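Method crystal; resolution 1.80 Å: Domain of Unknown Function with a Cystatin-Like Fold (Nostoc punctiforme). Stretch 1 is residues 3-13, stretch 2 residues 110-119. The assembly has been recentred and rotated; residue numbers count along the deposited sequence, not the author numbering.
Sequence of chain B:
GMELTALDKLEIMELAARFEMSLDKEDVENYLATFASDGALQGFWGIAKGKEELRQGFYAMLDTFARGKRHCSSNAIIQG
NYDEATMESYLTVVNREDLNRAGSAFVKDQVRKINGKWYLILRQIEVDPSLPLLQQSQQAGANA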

# COMPACT_ATOMS: atom_id res chain seq x y z
N GLU B 3 -1.58 4.54 25.25
CA GLU B 3 -2.13 4.46 23.93
C GLU B 3 -1.14 3.91 22.91
O GLU B 3 0.05 3.85 23.14
CB GLU B 3 -2.59 5.85 23.44
N LEU B 4 -1.67 3.55 21.78
CA LEU B 4 -0.89 3.09 20.66
C LEU B 4 -0.29 4.38 20.08
O LEU B 4 -0.99 5.37 19.92
CB LEU B 4 -1.86 2.44 19.68
CG LEU B 4 -1.58 1.55 18.55
CD1 LEU B 4 -0.60 0.42 19.00
CD2 LEU B 4 -2.97 1.04 18.06
N THR B 5 1.01 4.38 19.83
CA THR B 5 1.68 5.54 19.25
C THR B 5 1.75 5.36 17.72
O THR B 5 1.49 4.27 17.19
CB THR B 5 3.09 5.70 19.80
OG1 THR B 5 3.91 4.64 19.32
CG2 THR B 5 3.07 5.75 21.32
N ALA B 6 2.11 6.43 17.02
CA ALA B 6 2.29 6.38 15.58
C ALA B 6 3.43 5.44 15.27
O ALA B 6 3.36 4.66 14.31
CB ALA B 6 2.61 7.81 15.05
N LEU B 7 4.49 5.48 16.09
CA LEU B 7 5.61 4.51 15.92
C LEU B 7 5.14 3.08 16.09
O LEU B 7 5.57 2.19 15.30
CB LEU B 7 6.81 4.82 16.79
CG LEU B 7 7.73 6.00 16.41
CD1 LEU B 7 8.66 6.20 17.53
CD2 LEU B 7 8.51 5.76 15.07
N ASP B 8 4.25 2.83 17.07
CA ASP B 8 3.69 1.47 17.24
C ASP B 8 2.95 1.01 15.97
O ASP B 8 3.15 -0.12 15.51
CB ASP B 8 2.69 1.34 18.42
CG ASP B 8 3.33 1.49 19.81
OD1 ASP B 8 4.48 1.05 20.03
OD2 ASP B 8 2.64 2.06 20.71
N LYS B 9 2.06 1.84 15.45
CA LYS B 9 1.32 1.52 14.22
C LYS B 9 2.24 1.19 13.04
O LYS B 9 2.03 0.22 12.33
CB LYS B 9 0.36 2.67 13.87
CG LYS B 9 -0.85 2.78 14.88
CD LYS B 9 -1.98 3.60 14.26
CE LYS B 9 -3.30 3.41 15.00
NZ LYS B 9 -4.43 3.99 14.18
N LEU B 10 3.26 2.03 12.85
CA LEU B 10 4.24 1.82 11.76
C LEU B 10 4.98 0.49 11.94
O LEU B 10 5.13 -0.27 10.97
CB LEU B 10 5.18 3.00 11.64
CG LEU B 10 4.60 4.32 11.19
CD1 LEU B 10 5.55 5.44 11.47
CD2 LEU B 10 4.28 4.29 9.67
N GLU B 11 5.38 0.19 13.17
CA GLU B 11 6.03 -1.11 13.50
C GLU B 11 5.10 -2.28 13.25
O GLU B 11 5.50 -3.33 12.73
CB GLU B 11 6.56 -1.14 14.95
CG GLU B 11 7.62 -2.25 15.19
CD GLU B 11 8.14 -2.34 16.62
OE1 GLU B 11 8.22 -1.26 17.24
OE2 GLU B 11 8.45 -3.46 17.12
N ILE B 12 3.83 -2.14 13.61
CA ILE B 12 2.86 -3.23 13.36
C ILE B 12 2.65 -3.44 11.85
O ILE B 12 2.58 -4.59 11.39
CB ILE B 12 1.52 -2.95 14.10
CG1 ILE B 12 1.70 -3.02 15.62
CG2 ILE B 12 0.41 -3.88 13.68
CD1 ILE B 12 0.59 -2.30 16.38
N MSE B 13 2.53 -2.36 11.10
CA MSE B 13 2.42 -2.45 9.65
C MSE B 13 3.67 -3.13 9.07
O MSE B 13 3.55 -3.91 8.14
CB MSE B 13 2.18 -1.07 9.02
CG MSE B 13 0.73 -0.64 9.15
SE MSE B 13 0.51 1.01 8.22
CE MSE B 13 1.21 2.02 9.51
N GLN B 110 -3.55 -10.43 15.19
CA GLN B 110 -3.52 -10.05 16.60
C GLN B 110 -2.03 -9.90 16.86
O GLN B 110 -1.24 -10.85 16.55
CB GLN B 110 -4.09 -11.13 17.50
CG GLN B 110 -5.54 -11.45 17.26
CD GLN B 110 -6.02 -12.59 18.13
OE1 GLN B 110 -5.25 -13.15 18.93
NE2 GLN B 110 -7.29 -12.96 17.99
N VAL B 111 -1.62 -8.76 17.40
CA VAL B 111 -0.22 -8.47 17.63
C VAL B 111 -0.02 -8.10 19.11
O VAL B 111 -0.97 -7.73 19.79
CB VAL B 111 0.34 -7.36 16.75
CG1 VAL B 111 0.31 -7.81 15.22
CG2 VAL B 111 -0.38 -6.01 17.03
N ARG B 112 1.20 -8.29 19.58
CA ARG B 112 1.54 -8.03 20.98
C ARG B 112 2.94 -7.49 21.10
O ARG B 112 3.85 -7.91 20.36
CB ARG B 112 1.41 -9.31 21.78
CG ARG B 112 1.59 -9.20 23.31
CD ARG B 112 1.41 -10.55 23.96
NE ARG B 112 0.07 -11.09 23.70
CZ ARG B 112 -0.28 -12.38 23.75
NH1 ARG B 112 0.57 -13.29 24.08
NH2 ARG B 112 -1.51 -12.76 23.50
N LYS B 113 3.11 -6.56 22.05
CA LYS B 113 4.43 -6.01 22.35
C LYS B 113 5.00 -6.88 23.46
O LYS B 113 4.43 -6.97 24.54
CB LYS B 113 4.32 -4.57 22.78
CG LYS B 113 5.62 -3.92 23.09
CD LYS B 113 5.47 -2.45 23.40
CE LYS B 113 5.24 -1.63 22.16
NZ LYS B 113 4.73 -0.24 22.54
N ILE B 114 6.12 -7.55 23.15
CA ILE B 114 6.84 -8.43 24.06
C ILE B 114 8.30 -7.96 24.16
O ILE B 114 8.98 -7.80 23.15
CB ILE B 114 6.76 -9.92 23.60
CG1 ILE B 114 5.33 -10.30 23.20
CG2 ILE B 114 7.33 -10.84 24.69
CD1 ILE B 114 5.12 -11.75 22.70
N ASN B 115 8.76 -7.70 25.39
CA ASN B 115 10.10 -7.17 25.63
C ASN B 115 10.41 -5.96 24.72
O ASN B 115 11.51 -5.84 24.15
CB ASN B 115 11.16 -8.24 25.48
CG ASN B 115 10.87 -9.49 26.30
OD1 ASN B 115 10.37 -9.45 27.42
ND2 ASN B 115 11.20 -10.60 25.73
N GLY B 116 9.41 -5.11 24.56
CA GLY B 116 9.52 -3.88 23.81
C GLY B 116 9.40 -3.88 22.31
O GLY B 116 9.59 -2.82 21.70
N LYS B 117 9.07 -5.03 21.73
CA LYS B 117 8.94 -5.19 20.30
C LYS B 117 7.62 -5.81 19.94
O LYS B 117 7.19 -6.73 20.65
CB LYS B 117 10.06 -6.10 19.84
CG LYS B 117 10.13 -6.37 18.36
CD LYS B 117 11.53 -6.87 18.00
CE LYS B 117 11.60 -7.39 16.58
NZ LYS B 117 11.26 -6.39 15.55
N TRP B 118 7.06 -5.42 18.78
CA TRP B 118 5.79 -6.00 18.33
C TRP B 118 6.04 -7.29 17.57
O TRP B 118 7.01 -7.42 16.79
CB TRP B 118 4.99 -5.06 17.43
CG TRP B 118 4.47 -3.88 18.14
CD1 TRP B 118 5.05 -2.67 18.21
CD2 TRP B 118 3.25 -3.80 18.86
NE1 TRP B 118 4.25 -1.80 18.91
CE2 TRP B 118 3.14 -2.48 19.34
CE3 TRP B 118 2.25 -4.71 19.18
CZ2 TRP B 118 2.05 -2.04 20.12
CZ3 TRP B 118 1.14 -4.29 19.94
CH2 TRP B 118 1.06 -2.96 20.42
N TYR B 119 5.15 -8.24 17.83
CA TYR B 119 5.15 -9.55 17.20
C TYR B 119 3.76 -10.02 16.81
O TYR B 119 2.78 -9.64 17.44
CB TYR B 119 5.64 -10.61 18.19
CG TYR B 119 7.05 -10.46 18.59
CD1 TYR B 119 8.08 -10.98 17.81
CD2 TYR B 119 7.38 -9.75 19.73
CE1 TYR B 119 9.41 -10.82 18.18
CE2 TYR B 119 8.71 -9.56 20.11
CZ TYR B 119 9.71 -10.11 19.35
OH TYR B 119 11.01 -9.88 19.74
O HOH W 1 8.41 -5.62 15.41
O HOH W 2 8.39 -1.19 19.88

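The first helix of the cystatin-like domain packs against a β-hairpin nearly a hundred residues later, and Trp 118 is the centre of the contact. Its CA-to-CB bond points toward the helix. Burial of the indole leaves NE1 in need of an acceptor, and the backbone N of Trp 118 takes no part in the Arg 112–Tyr 119 pairing of the hairpin. Two carboxylates about one helical turn apart supply both. Trp 118 NE1 donates to Asp 8 OD1 (3.1 Å), and Trp 118 N donates almost linearly to Glu 11 OE2 (2.9 Å).

Asp 8 is itself buried. Lys 113, whose CA-to-CB bond points toward the helix, forms a salt bridge through NZ with Asp 8 OD1 at 2.8 Å, so that one oxygen serves both the ammonium and the indole. The other oxygen, Asp 8 OD2, accepts from Thr 5 N (3.0 Å), while Asp 8 N donates in return to Thr 5 OG1 (2.9 Å). The second of these bonds caps the helix, with Thr 5 at the N-cap, and together they tie Asp 8 to Thr 5.

Glu 11 reaches the strand with chi1 and chi2 both t. Water 2 donates to Glu 11 OE1 (2.6 Å) and to Gly 116 O (2.7 Å), linking the carboxylate to the type I' turn, where positive phi suits glycine. Water 1 lies within hydrogen-bonding distance of Glu 11 OE2 (2.8 Å) and Trp 118 O (2.7 Å), and it accepts from Lys 117 NZ (3.0 Å).

The carboxylates approach the indole at its edge, leaving a face free for Ile 12. Ile 12 CD1 sits 3.8 Å from the centroid of the six-membered ring of Trp 118, almost on the ring normal, in a CH-π contact. Ile 12 CD1 also meets Val 111 CG2 at 3.9 Å, and Leu 4 CD1 adds apolar contact at Trp 118 CZ2 (3.8 Å).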